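Local coordinates for dipeptide transport protein DPPA (Bacillus subtilis, PDB 1HI9) that removes N-terminal residues from peptides containing D-amino acids by hydrolysis, as a zinc-dependent, self-compartmentalizing homodecameric aminopeptidase, at residues S49-V54 / F200-K205; Y41-A46 / E69-E74; E239-T242 / V247-Q250; L219-A224 / L262-L267. All coordinates share one frame; numbering follows the deposited sequence.

Interaction 1: residues S49-V54 / F200-K205; sequences SGCTEV and FALQNK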
loop_
_atom_site.group_PDB
_atom_site.type_symbol
_atom_site.label_atom_id
_atom_site.label_comp_id
_atom_site.label_asym_id
_atom_site.label_seq_id
_atom_site.Cartn_x
_atom_site.Cartn_y
_atom_site.Cartn_z
ATOM N N SER A 49 -32.227 8.453 40.573
ATOM C CA SER A 49 -32.074 8.041 41.960
ATOM C C SER A 49 -31.631 9.159 42.894
ATOM O O SER A 49 -31.217 8.899 44.025
ATOM C CB SER A 49 -31.094 6.867 42.070
ATOM O OG SER A 49 -31.693 5.655 41.643
ATOM N N GLY A 50 -31.707 10.400 42.425
ATOM C CA GLY A 50 -31.335 11.515 43.275
ATOM C C GLY A 50 -30.064 12.264 42.932
ATOM O O GLY A 50 -29.940 13.444 43.262
ATOM N N CYS A 51 -29.115 11.599 42.281
ATOM C CA CYS A 51 -27.861 12.258 41.924
ATOM C C CYS A 51 -28.098 13.568 41.177
ATOM O O CYS A 51 -28.933 13.651 40.275
ATOM C CB CYS A 51 -26.985 11.320 41.080
ATOM S SG CYS A 51 -26.400 9.853 41.982
ATOM N N THR A 52 -27.354 14.595 41.573
ATOM C CA THR A 52 -27.465 15.917 40.964
ATOM C C THR A 52 -26.372 16.161 39.931
ATOM O O THR A 52 -26.489 17.054 39.090
ATOM C CB THR A 52 -27.364 17.014 42.033
ATOM O OG1 THR A 52 -26.157 16.833 42.789
ATOM C CG2 THR A 52 -28.572 16.957 42.967
ATOM N N GLU A 53 -25.310 15.363 40.009
ATOM C CA GLU A 53 -24.175 15.470 39.092
ATOM C C GLU A 53 -23.593 14.101 38.769
ATOM O O GLU A 53 -23.461 13.244 39.646
ATOM C CB GLU A 53 -23.078 16.347 39.703
ATOM C CG GLU A 53 -22.892 17.687 39.017
ATOM C CD GLU A 53 -21.707 18.483 39.572
ATOM O OE1 GLU A 53 -21.751 18.904 40.748
ATOM O OE2 GLU A 53 -20.723 18.686 38.830
ATOM N N VAL A 54 -23.250 13.896 37.503
ATOM C CA VAL A 54 -22.657 12.640 37.065
ATOM C C VAL A 54 -21.500 12.945 36.124
ATOM O O VAL A 54 -21.709 13.393 34.998
ATOM C CB VAL A 54 -23.669 11.754 36.324
ATOM C CG1 VAL A 54 -23.015 10.436 35.949
ATOM C CG2 VAL A 54 -24.884 11.513 37.195
ATOM N N PHE A 200 -30.066 -0.052 43.007
ATOM C CA PHE A 200 -29.751 -0.713 44.261
ATOM C C PHE A 200 -28.438 -0.218 44.849
ATOM O O PHE A 200 -28.334 -0.002 46.058
ATOM C CB PHE A 200 -29.660 -2.226 44.066
ATOM C CG PHE A 200 -29.423 -2.980 45.348
ATOM C CD1 PHE A 200 -30.487 -3.291 46.195
ATOM C CD2 PHE A 200 -28.131 -3.338 45.733
ATOM C CE1 PHE A 200 -30.267 -3.941 47.404
ATOM C CE2 PHE A 200 -27.899 -3.988 46.942
ATOM C CZ PHE A 200 -28.967 -4.292 47.780
ATOM N N ALA A 201 -27.438 -0.044 43.992
ATOM C CA ALA A 201 -26.128 0.407 44.435
ATOM C C ALA A 201 -26.185 1.768 45.111
ATOM O O ALA A 201 -25.541 1.982 46.134
ATOM C CB ALA A 201 -25.165 0.457 43.253
ATOM N N LEU A 202 -26.955 2.688 44.539
ATOM C CA LEU A 202 -27.068 4.027 45.097
ATOM C C LEU A 202 -27.816 4.072 46.429
ATOM O O LEU A 202 -27.495 4.884 47.300
ATOM C CB LEU A 202 -27.736 4.966 44.085
ATOM C CG LEU A 202 -26.835 5.450 42.944
ATOM C CD1 LEU A 202 -27.656 6.116 41.874
ATOM C CD2 LEU A 202 -25.798 6.398 43.497
ATOM N N GLN A 203 -28.800 3.197 46.602
ATOM C CA GLN A 203 -29.560 3.185 47.844
ATOM C C GLN A 203 -28.910 2.321 48.917
ATOM O O GLN A 203 -29.200 2.470 50.101
ATOM C CB GLN A 203 -30.984 2.691 47.599
ATOM C CG GLN A 203 -31.047 1.289 47.055
ATOM C CD GLN A 203 -32.461 0.755 46.990
ATOM O OE1 GLN A 203 -33.105 0.550 48.022
ATOM N NE2 GLN A 203 -32.959 0.527 45.769
ATOM N N ASN A 204 -28.024 1.423 48.503
ATOM C CA ASN A 204 -27.347 0.539 49.443
ATOM C C ASN A 204 -25.926 1.041 49.695
ATOM O O ASN A 204 -25.109 0.350 50.307
ATOM C CB ASN A 204 -27.323 -0.879 48.865
ATOM C CG ASN A 204 -27.018 -1.938 49.907
ATOM O OD1 ASN A 204 -25.991 -2.620 49.841
ATOM N ND2 ASN A 204 -27.916 -2.088 50.877
ATOM N N LYS A 205 -25.651 2.261 49.241
ATOM C CA LYS A 205 -24.328 2.870 49.366
ATOM C C LYS A 205 -23.704 2.882 50.754
ATOM O O LYS A 205 -22.483 2.778 50.896
ATOM C CB LYS A 205 -24.354 4.302 48.823
ATOM C CG LYS A 205 -25.382 5.223 49.462
ATOM C CD LYS A 205 -25.203 6.651 48.949
ATOM C CE LYS A 205 -26.274 7.585 49.490
ATOM N NZ LYS A 205 -27.631 7.235 48.974
#
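Ser-49, Cys-51 and Leu-202 form a buried, mainly apolar contact between the turn that joins helix 28-48 to strand 53-58 and the last turn of helix 187-203. Leu-202 supplies all of one side. With its CG anti to the carbonyl carbon (chi1 -77°), the fork of the leucine spans both residues: CD1 presses on Ser-49, 3.5 Å from CB, while CD2 lies 3.8 Å from Cys-51 SG. Cys-51 suits this place because its thiol is compact and only weakly polar, and SG meets the two methyls at nearly equal distances. The hydroxyl of Ser-49, just past the end of helix 28-48, is hydrogen-bonded to Glu-45 in that helix, while CB makes the closest approach to the leucine. Just beyond helix 187-203, Lys-205 curls back and its NZ donates to Leu-202 O at 2.9 Å. Met-1 and Leu-149 of strand 148-152 pack on Leu-202. Gly-50 bends the chain with a positive phi of 110°, where a side chain would run into the preceding carbonyl. It is the C-prime residue of a Schellman motif that ends helix 28-48 and turns the chain into strand 53-58, an arrangement typical of an alpha/beta fold with helices packed on the sheet.

Interaction 2: residues Y41-A46 / E69-E74; sequences YCIAEA and EKLHPE
Ile-43 meets two neighbours of the loop 69-74 with two different branches, and the directions of these side chains define the contact. Its CG2 methyl lies against the root of His-72, 3.6 Å from CB and 3.7 Å from CG, with the two side chains sliding past each other in opposite directions. The other branch, ending in CD1, reaches Leu-71 CD1 at 3.9 Å, and here the chains cross at about a right angle. With CG1 beside the backbone N (chi1 -62°) and CG2 anti to that N, the isoleucine can serve both partners at once, which a beta-branched residue does well. Ala-44, one residue on, puts its CA 4.1 Å from His-72 CD2; its small side chain lets the imidazole come close to the helix backbone.

The rotation of that ring is held from its own loop: Glu-74 N donates to His-72 ND1 over 3.1 Å, only 3° out of the ring plane. Phe-47, further along helix 28-48, meets the ring with planes inclined by about 45°. With an alanine here instead of the histidine, Glu-74 N would probably be left without this acceptor, and a gap would be likely to open beside Ile-43 CG2 and Ala-44. The loop also meets a second subunit, where Glu-74 makes a salt bridge with Lys-189 of that chain.

Because ND1 accepts the backbone N-H, its proton is likely to be absent; a neutral ring would then carry its hydrogen on NE2, and within 41-46 the imidazole is touched by carbon atoms of Ile-43 and Ala-44.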
loop_
_atom_site.group_PDB
_atom_site.type_symbol
_atom_site.label_atom_id
_atom_site.label_comp_id
_atom_site.label_asym_id
_atom_site.label_seq_id
_atom_site.Cartn_x
_atom_site.Cartn_y
_atom_site.Cartn_z
ATOM N N TYR A 41 -27.657 4.192 30.307
ATOM C CA TYR A 41 -28.561 3.494 31.215
ATOM C C TYR A 41 -28.217 3.838 32.663
ATOM O O TYR A 41 -29.098 4.169 33.459
ATOM C CB TYR A 41 -28.492 1.982 31.008
ATOM C CG TYR A 41 -29.219 1.500 29.782
ATOM C CD1 TYR A 41 -28.520 0.985 28.700
ATOM C CD2 TYR A 41 -30.612 1.524 29.720
ATOM C CE1 TYR A 41 -29.181 0.495 27.585
ATOM C CE2 TYR A 41 -31.289 1.039 28.604
ATOM C CZ TYR A 41 -30.564 0.520 27.538
ATOM O OH TYR A 41 -31.210 0.007 26.433
ATOM N N CYS A 42 -26.930 3.783 32.998
ATOM C CA CYS A 42 -26.496 4.091 34.358
ATOM C C CYS A 42 -26.679 5.559 34.710
ATOM O O CYS A 42 -27.117 5.895 35.812
ATOM C CB CYS A 42 -25.034 3.692 34.554
ATOM S SG CYS A 42 -24.749 1.911 34.364
ATOM N N ILE A 43 -26.336 6.436 33.779
ATOM C CA ILE A 43 -26.486 7.861 34.002
ATOM C C ILE A 43 -27.956 8.205 34.264
ATOM O O ILE A 43 -28.270 8.910 35.219
ATOM C CB ILE A 43 -25.987 8.659 32.784
ATOM C CG1 ILE A 43 -24.496 8.382 32.564
ATOM C CG2 ILE A 43 -26.203 10.153 33.004
ATOM C CD1 ILE A 43 -23.955 8.908 31.237
ATOM N N ALA A 44 -28.845 7.701 33.412
ATOM C CA ALA A 44 -30.271 7.950 33.544
ATOM C C ALA A 44 -30.760 7.509 34.905
ATOM O O ALA A 44 -31.478 8.239 35.582
ATOM C CB ALA A 44 -31.035 7.216 32.462
ATOM N N GLU A 45 -30.368 6.311 35.320
ATOM C CA GLU A 45 -30.800 5.810 36.611
ATOM C C GLU A 45 -30.126 6.549 37.753
ATOM O O GLU A 45 -30.671 6.637 38.848
ATOM C CB GLU A 45 -30.533 4.309 36.722
ATOM C CG GLU A 45 -31.135 3.686 37.968
ATOM C CD GLU A 45 -32.563 4.155 38.208
ATOM O OE1 GLU A 45 -33.358 4.166 37.238
ATOM O OE2 GLU A 45 -32.889 4.504 39.362
ATOM N N ALA A 46 -28.939 7.086 37.502
ATOM C CA ALA A 46 -28.225 7.825 38.540
ATOM C C ALA A 46 -29.029 9.061 38.913
ATOM O O ALA A 46 -29.273 9.322 40.091
ATOM C CB ALA A 46 -26.840 8.234 38.048
ATOM N N GLU A 69 -22.017 13.422 21.255
ATOM C CA GLU A 69 -23.300 13.799 20.682
ATOM C C GLU A 69 -24.447 12.845 21.030
ATOM O O GLU A 69 -25.611 13.131 20.734
ATOM C CB GLU A 69 -23.190 13.941 19.153
ATOM C CG GLU A 69 -22.681 12.703 18.422
ATOM C CD GLU A 69 -21.163 12.654 18.301
ATOM O OE1 GLU A 69 -20.633 13.025 17.222
ATOM O OE2 GLU A 69 -20.501 12.250 19.285
ATOM N N LYS A 70 -24.133 11.716 21.659
ATOM C CA LYS A 70 -25.172 10.757 22.032
ATOM C C LYS A 70 -25.224 10.444 23.520
ATOM O O LYS A 70 -26.126 9.748 23.974
ATOM C CB LYS A 70 -25.012 9.461 21.241
ATOM C CG LYS A 70 -25.628 9.513 19.845
ATOM C CD LYS A 70 -25.249 8.280 19.042
ATOM C CE LYS A 70 -26.053 8.174 17.756
ATOM N NZ LYS A 70 -27.495 7.863 18.016
ATOM N N LEU A 71 -24.268 10.961 24.280
ATOM C CA LEU A 71 -24.249 10.713 25.712
ATOM C C LEU A 71 -25.370 11.514 26.361
ATOM O O LEU A 71 -25.827 12.504 25.794
ATOM C CB LEU A 71 -22.902 11.129 26.309
ATOM C CG LEU A 71 -22.625 10.648 27.732
ATOM C CD1 LEU A 71 -22.362 9.147 27.712
ATOM C CD2 LEU A 71 -21.437 11.392 28.318
ATOM N N HIS A 72 -25.813 11.081 27.539
ATOM C CA HIS A 72 -26.881 11.768 28.262
ATOM C C HIS A 72 -26.479 13.233 28.369
ATOM O O HIS A 72 -25.428 13.561 28.924
ATOM C CB HIS A 72 -27.062 11.159 29.653
ATOM C CG HIS A 72 -28.338 11.554 30.333
ATOM N ND1 HIS A 72 -28.638 12.859 30.659
ATOM C CD2 HIS A 72 -29.391 10.808 30.755
ATOM C CE1 HIS A 72 -29.819 12.901 31.254
ATOM N NE2 HIS A 72 -30.298 11.671 31.324
ATOM N N PRO A 73 -27.322 14.135 27.840
ATOM C CA PRO A 73 -27.092 15.582 27.839
ATOM C C PRO A 73 -26.838 16.225 29.200
ATOM O O PRO A 73 -26.136 17.230 29.286
ATOM C CB PRO A 73 -28.343 16.127 27.156
ATOM C CG PRO A 73 -29.394 15.136 27.556
ATOM C CD PRO A 73 -28.683 13.822 27.371
ATOM N N GLU A 74 -27.396 15.649 30.258
ATOM C CA GLU A 74 -27.202 16.197 31.591
ATOM C C GLU A 74 -25.942 15.689 32.286
ATOM O O GLU A 74 -25.695 15.990 33.459
ATOM C CB GLU A 74 -28.424 15.920 32.469
ATOM C CG GLU A 74 -29.578 16.868 32.178
ATOM C CD GLU A 74 -29.114 18.322 32.163
ATOM O OE1 GLU A 74 -28.551 18.780 33.189
ATOM O OE2 GLU A 74 -29.306 18.996 31.120
#

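Interaction 3: residues E239-T242 / V247-Q250; sequences EIKT and VQFQ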
loop_
_atom_site.group_PDB
_atom_site.type_symbol
_atom_site.label_atom_id
_atom_site.label_comp_id
_atom_site.label_asym_id
_atom_site.label_seq_id
_atom_site.Cartn_x
_atom_site.Cartn_y
_atom_site.Cartn_z
ATOM N N GLU A 239 13.437 -0.411 40.877
ATOM C CA GLU A 239 14.416 -1.480 41.035
ATOM C C GLU A 239 13.798 -2.805 40.576
ATOM O O GLU A 239 12.611 -3.060 40.793
ATOM C CB GLU A 239 14.852 -1.574 42.506
ATOM C CG GLU A 239 15.756 -2.764 42.835
ATOM C CD GLU A 239 15.941 -2.988 44.344
ATOM O OE1 GLU A 239 16.464 -4.060 44.739
ATOM O OE2 GLU A 239 15.566 -2.092 45.136
ATOM N N ILE A 240 14.603 -3.635 39.926
ATOM C CA ILE A 240 14.138 -4.934 39.471
ATOM C C ILE A 240 14.488 -5.988 40.512
ATOM O O ILE A 240 15.619 -6.045 40.992
ATOM C CB ILE A 240 14.792 -5.341 38.136
ATOM C CG1 ILE A 240 14.344 -4.391 37.027
ATOM C CG2 ILE A 240 14.414 -6.775 37.782
ATOM C CD1 ILE A 240 14.940 -4.701 35.681
ATOM N N LYS A 241 13.511 -6.815 40.864
ATOM C CA LYS A 241 13.716 -7.880 41.838
ATOM C C LYS A 241 14.488 -8.982 41.118
ATOM O O LYS A 241 13.957 -9.625 40.207
ATOM C CB LYS A 241 12.361 -8.403 42.311
ATOM C CG LYS A 241 12.367 -9.080 43.673
ATOM C CD LYS A 241 12.305 -8.069 44.831
ATOM C CE LYS A 241 13.672 -7.457 45.146
ATOM N NZ LYS A 241 14.616 -8.472 45.701
ATOM N N THR A 242 15.743 -9.188 41.507
ATOM C CA THR A 242 16.582 -10.218 40.885
ATOM C C THR A 242 15.856 -11.553 40.705
ATOM O O THR A 242 15.118 -11.996 41.582
ATOM C CB THR A 242 17.876 -10.462 41.706
ATOM O OG1 THR A 242 17.580 -10.391 43.113
ATOM C CG2 THR A 242 18.938 -9.434 41.347
ATOM N N VAL A 247 9.305 -5.068 38.643
ATOM C CA VAL A 247 9.968 -3.816 38.981
ATOM C C VAL A 247 9.175 -3.171 40.109
ATOM O O VAL A 247 7.949 -3.138 40.062
ATOM C CB VAL A 247 10.020 -2.868 37.773
ATOM C CG1 VAL A 247 10.791 -1.608 38.130
ATOM C CG2 VAL A 247 10.656 -3.581 36.585
ATOM N N GLN A 248 9.872 -2.682 41.130
ATOM C CA GLN A 248 9.196 -2.075 42.266
ATOM C C GLN A 248 9.480 -0.582 42.393
ATOM O O GLN A 248 10.526 -0.083 41.971
ATOM C CB GLN A 248 9.597 -2.778 43.565
ATOM C CG GLN A 248 9.426 -4.281 43.529
ATOM C CD GLN A 248 9.548 -4.902 44.902
ATOM O OE1 GLN A 248 10.471 -4.584 45.654
ATOM N NE2 GLN A 248 8.612 -5.796 45.240
ATOM N N PHE A 249 8.532 0.123 42.990
ATOM C CA PHE A 249 8.647 1.551 43.187
ATOM C C PHE A 249 7.987 1.961 44.502
ATOM O O PHE A 249 6.777 1.789 44.673
ATOM C CB PHE A 249 7.969 2.289 42.028
ATOM C CG PHE A 249 7.922 3.781 42.203
ATOM C CD1 PHE A 249 9.058 4.557 41.982
ATOM C CD2 PHE A 249 6.762 4.402 42.656
ATOM C CE1 PHE A 249 9.039 5.921 42.210
ATOM C CE2 PHE A 249 6.736 5.768 42.887
ATOM C CZ PHE A 249 7.878 6.531 42.666
ATOM N N GLN A 250 8.783 2.500 45.426
ATOM C CA GLN A 250 8.269 2.958 46.712
ATOM C C GLN A 250 7.703 4.357 46.476
ATOM O O GLN A 250 8.435 5.276 46.103
ATOM C CB GLN A 250 9.394 3.003 47.754
ATOM C CG GLN A 250 9.021 3.698 49.060
ATOM C CD GLN A 250 7.910 2.998 49.831
ATOM O OE1 GLN A 250 8.110 1.940 50.423
ATOM N NE2 GLN A 250 6.723 3.593 49.818
#
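Glu-239 and Gln-248 face each other as an antiparallel hydrogen-bonded pair, and each backbone uses both its N-H and its carbonyl. Gln-248 N donates to Glu-239 O at 2.8 Å, nearly straight at 168°. The return bond, Glu-239 N to Gln-248 O, is longer at 3.1 Å and more bent, 139° at the hydrogen. Glu-239 O takes a second, weaker approach from Val-247 CA at 3.3 Å, a CA-H...O contact, so two neighbouring residues converge on this oxygen.

The two segments belong to a beta hairpin, strand 238-240 with strand 246-250, at one border of the antiparallel sheet. In the next, non-hydrogen-bonded pair Ile-240 and Val-247 share the other face, CG1 of the isoleucine 3.8 Å from CG2 of the valine. Branched apolar residues fit here because Ala-229 of helix 226-232 packs on both.

Polar side chains suit the more exposed face occupied by Glu-239 and Gln-248. The chain of Lys-241 folds over, bent at chi2, chi3 and chi4, and brings its CD methylene to 4.0 Å from Gln-248 OE1, a contact without a hydrogen bond. The amide's other end, NE2, makes a weak hydrogen bond to Ser-220 OG on the adjoining strand. Lys-241 O accepts from the hydroxyl of Thr-244 within the connecting turn, while Val-247 pairs through its backbone with Ile-221 on strand 218-223.

Interaction 4: residues L219-A224 / L262-L267; sequences LSIEFA and LVMTEL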
loop_
_atom_site.group_PDB
_atom_site.type_symbol
_atom_site.label_atom_id
_atom_site.label_comp_id
_atom_site.label_asym_id
_atom_site.label_seq_id
_atom_site.Cartn_x
_atom_site.Cartn_y
_atom_site.Cartn_z
ATOM N N LEU A 219 4.513 -0.040 44.909
ATOM C CA LEU A 219 3.974 -0.507 43.651
ATOM C C LEU A 219 4.892 -1.556 43.056
ATOM O O LEU A 219 6.100 -1.362 42.991
ATOM C CB LEU A 219 3.841 0.661 42.669
ATOM C CG LEU A 219 3.433 0.299 41.231
ATOM C CD1 LEU A 219 2.096 -0.427 41.251
ATOM C CD2 LEU A 219 3.338 1.568 40.372
ATOM N N SER A 220 4.319 -2.676 42.646
ATOM C CA SER A 220 5.091 -3.738 42.023
ATOM C C SER A 220 4.392 -4.082 40.715
ATOM O O SER A 220 3.168 -4.228 40.668
ATOM C CB SER A 220 5.160 -4.983 42.919
ATOM O OG SER A 220 6.108 -4.815 43.957
ATOM N N ILE A 221 5.174 -4.185 39.650
ATOM C CA ILE A 221 4.627 -4.524 38.356
ATOM C C ILE A 221 5.422 -5.671 37.783
ATOM O O ILE A 221 6.633 -5.572 37.615
ATOM C CB ILE A 221 4.714 -3.348 37.360
ATOM C CG1 ILE A 221 4.074 -2.103 37.965
ATOM C CG2 ILE A 221 4.027 -3.732 36.047
ATOM C CD1 ILE A 221 4.183 -0.891 37.109
ATOM N N GLU A 222 4.743 -6.774 37.508
ATOM C CA GLU A 222 5.406 -7.918 36.914
ATOM C C GLU A 222 5.085 -7.857 35.424
ATOM O O GLU A 222 3.915 -7.885 35.036
ATOM C CB GLU A 222 4.867 -9.212 37.504
ATOM C CG GLU A 222 5.620 -10.439 37.035
ATOM C CD GLU A 222 5.035 -11.728 37.588
ATOM O OE1 GLU A 222 4.899 -11.849 38.824
ATOM O OE2 GLU A 222 4.711 -12.618 36.781
ATOM N N PHE A 223 6.119 -7.761 34.593
ATOM C CA PHE A 223 5.936 -7.691 33.147
ATOM C C PHE A 223 6.080 -9.063 32.494
ATOM O O PHE A 223 6.617 -9.999 33.090
ATOM C CB PHE A 223 6.947 -6.710 32.541
ATOM C CG PHE A 223 6.774 -5.297 33.022
ATOM C CD1 PHE A 223 7.525 -4.814 34.090
ATOM C CD2 PHE A 223 5.835 -4.454 32.423
ATOM C CE1 PHE A 223 7.344 -3.510 34.563
ATOM C CE2 PHE A 223 5.638 -3.144 32.885
ATOM C CZ PHE A 223 6.396 -2.666 33.961
ATOM N N ALA A 224 5.599 -9.176 31.260
ATOM C CA ALA A 224 5.662 -10.439 30.534
ATOM C C ALA A 224 7.090 -10.892 30.238
ATOM O O ALA A 224 7.395 -12.080 30.369
ATOM C CB ALA A 224 4.867 -10.333 29.241
ATOM N N LEU A 262 1.537 4.648 35.418
ATOM C CA LEU A 262 1.345 5.206 34.084
ATOM C C LEU A 262 2.651 5.308 33.315
ATOM O O LEU A 262 2.736 4.893 32.157
ATOM C CB LEU A 262 0.699 6.583 34.184
ATOM C CG LEU A 262 -0.735 6.584 34.733
ATOM C CD1 LEU A 262 -1.227 8.018 34.864
ATOM C CD2 LEU A 262 -1.649 5.789 33.796
ATOM N N VAL A 263 3.670 5.867 33.955
ATOM C CA VAL A 263 4.978 6.016 33.332
ATOM C C VAL A 263 5.670 4.678 33.058
ATOM O O VAL A 263 6.144 4.449 31.945
ATOM C CB VAL A 263 5.896 6.894 34.204
ATOM C CG1 VAL A 263 7.293 6.949 33.605
ATOM C CG2 VAL A 263 5.310 8.294 34.293
ATOM N N MET A 264 5.736 3.809 34.068
ATOM C CA MET A 264 6.365 2.500 33.921
ATOM C C MET A 264 5.718 1.658 32.829
ATOM O O MET A 264 6.420 0.997 32.068
ATOM C CB MET A 264 6.327 1.731 35.245
ATOM C CG MET A 264 7.382 2.172 36.265
ATOM S SD MET A 264 7.183 1.327 37.892
ATOM C CE MET A 264 6.389 2.574 38.744
ATOM N N THR A 265 4.390 1.665 32.744
ATOM C CA THR A 265 3.735 0.889 31.701
ATOM C C THR A 265 3.964 1.558 30.342
ATOM O O THR A 265 4.122 0.882 29.322
ATOM C CB THR A 265 2.205 0.739 31.969
ATOM O OG1 THR A 265 1.586 2.034 32.120
ATOM C CG2 THR A 265 1.979 -0.076 33.223
ATOM N N GLU A 266 3.981 2.889 30.333
ATOM C CA GLU A 266 4.210 3.628 29.094
ATOM C C GLU A 266 5.598 3.271 28.536
ATOM O O GLU A 266 5.780 3.107 27.328
ATOM C CB GLU A 266 4.128 5.140 29.343
ATOM C CG GLU A 266 4.158 5.960 28.069
ATOM C CD GLU A 266 2.918 5.737 27.214
ATOM O OE1 GLU A 266 2.986 5.974 25.999
ATOM O OE2 GLU A 266 1.868 5.330 27.755
ATOM N N LEU A 267 6.576 3.151 29.425
ATOM C CA LEU A 267 7.924 2.798 29.012
ATOM C C LEU A 267 7.957 1.363 28.513
ATOM O O LEU A 267 8.600 1.050 27.504
ATOM C CB LEU A 267 8.896 2.942 30.179
ATOM C CG LEU A 267 9.138 4.367 30.686
ATOM C CD1 LEU A 267 9.836 4.335 32.028
ATOM C CD2 LEU A 267 9.963 5.136 29.664
#
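Strand 219-223 and helix 262-267 run almost parallel, their short axes inclined by 16° and 10.5 Å apart at closest approach, with Ile-221 and Met-264 nearest in the backbone. That separation is filled chiefly by Met-264. Its unbranched chain lets it lie over several strand residues, and the bend at chi3 (-100°) swings the CE methyl to Leu-219, which it meets tip to tip, 3.6 Å from CD2. The sulfur sits 3.8 Å from Ile-221 CD1, and the same methyl also touches Met-264 CB at 3.9 Å, the two chains crossing aslant. Further along the strand Phe-223 turns its CZ toward Met-264 O, 4.1 Å away, while Ile-221 CG2 sits over one face of the ring, 3.3 Å above the plane and displaced toward the rim. Leu-219, Ile-221 and Phe-223 occur at every second position, so all three point to the helix; the intervening Ser-220 and Glu-222 serve the other face, where Glu-222 pairs with Arg-122. Phe-249 of the adjoining strand and Ala-232 of helix 226-232 also pack on Met-264, whereas Glu-266 makes a salt bridge with Arg-270 of a neighbouring subunit. The arrangement is typical of alpha/beta packing, a helix laid nearly parallel to a strand over an apolar layer.

How the interactions relate
Interactions 1 and 2 lie together, on the opposite side of the chain's centre from interactions 3 and 4. The first two meet at the end of helix 28-48: Cys-51 N probably bonds to Ala-46 O, and Leu-202 CD1 packs on Ala-46 CA. The other two share the antiparallel sheet, where strands 246-250 and 218-223 are neighbours and Phe-249 CB touches Met-264 CE; interaction 3 is nested in the loop that interaction 4 closes. Interactions 1 and 4 are both buried and mainly apolar, interaction 4 between helix and sheet and interaction 1 between a turn and a helix end. Interaction 2, partly buried, adds a histidine beside a subunit interface. Interaction 3, at the surface, alone joins its segments by backbone hydrogen bonds.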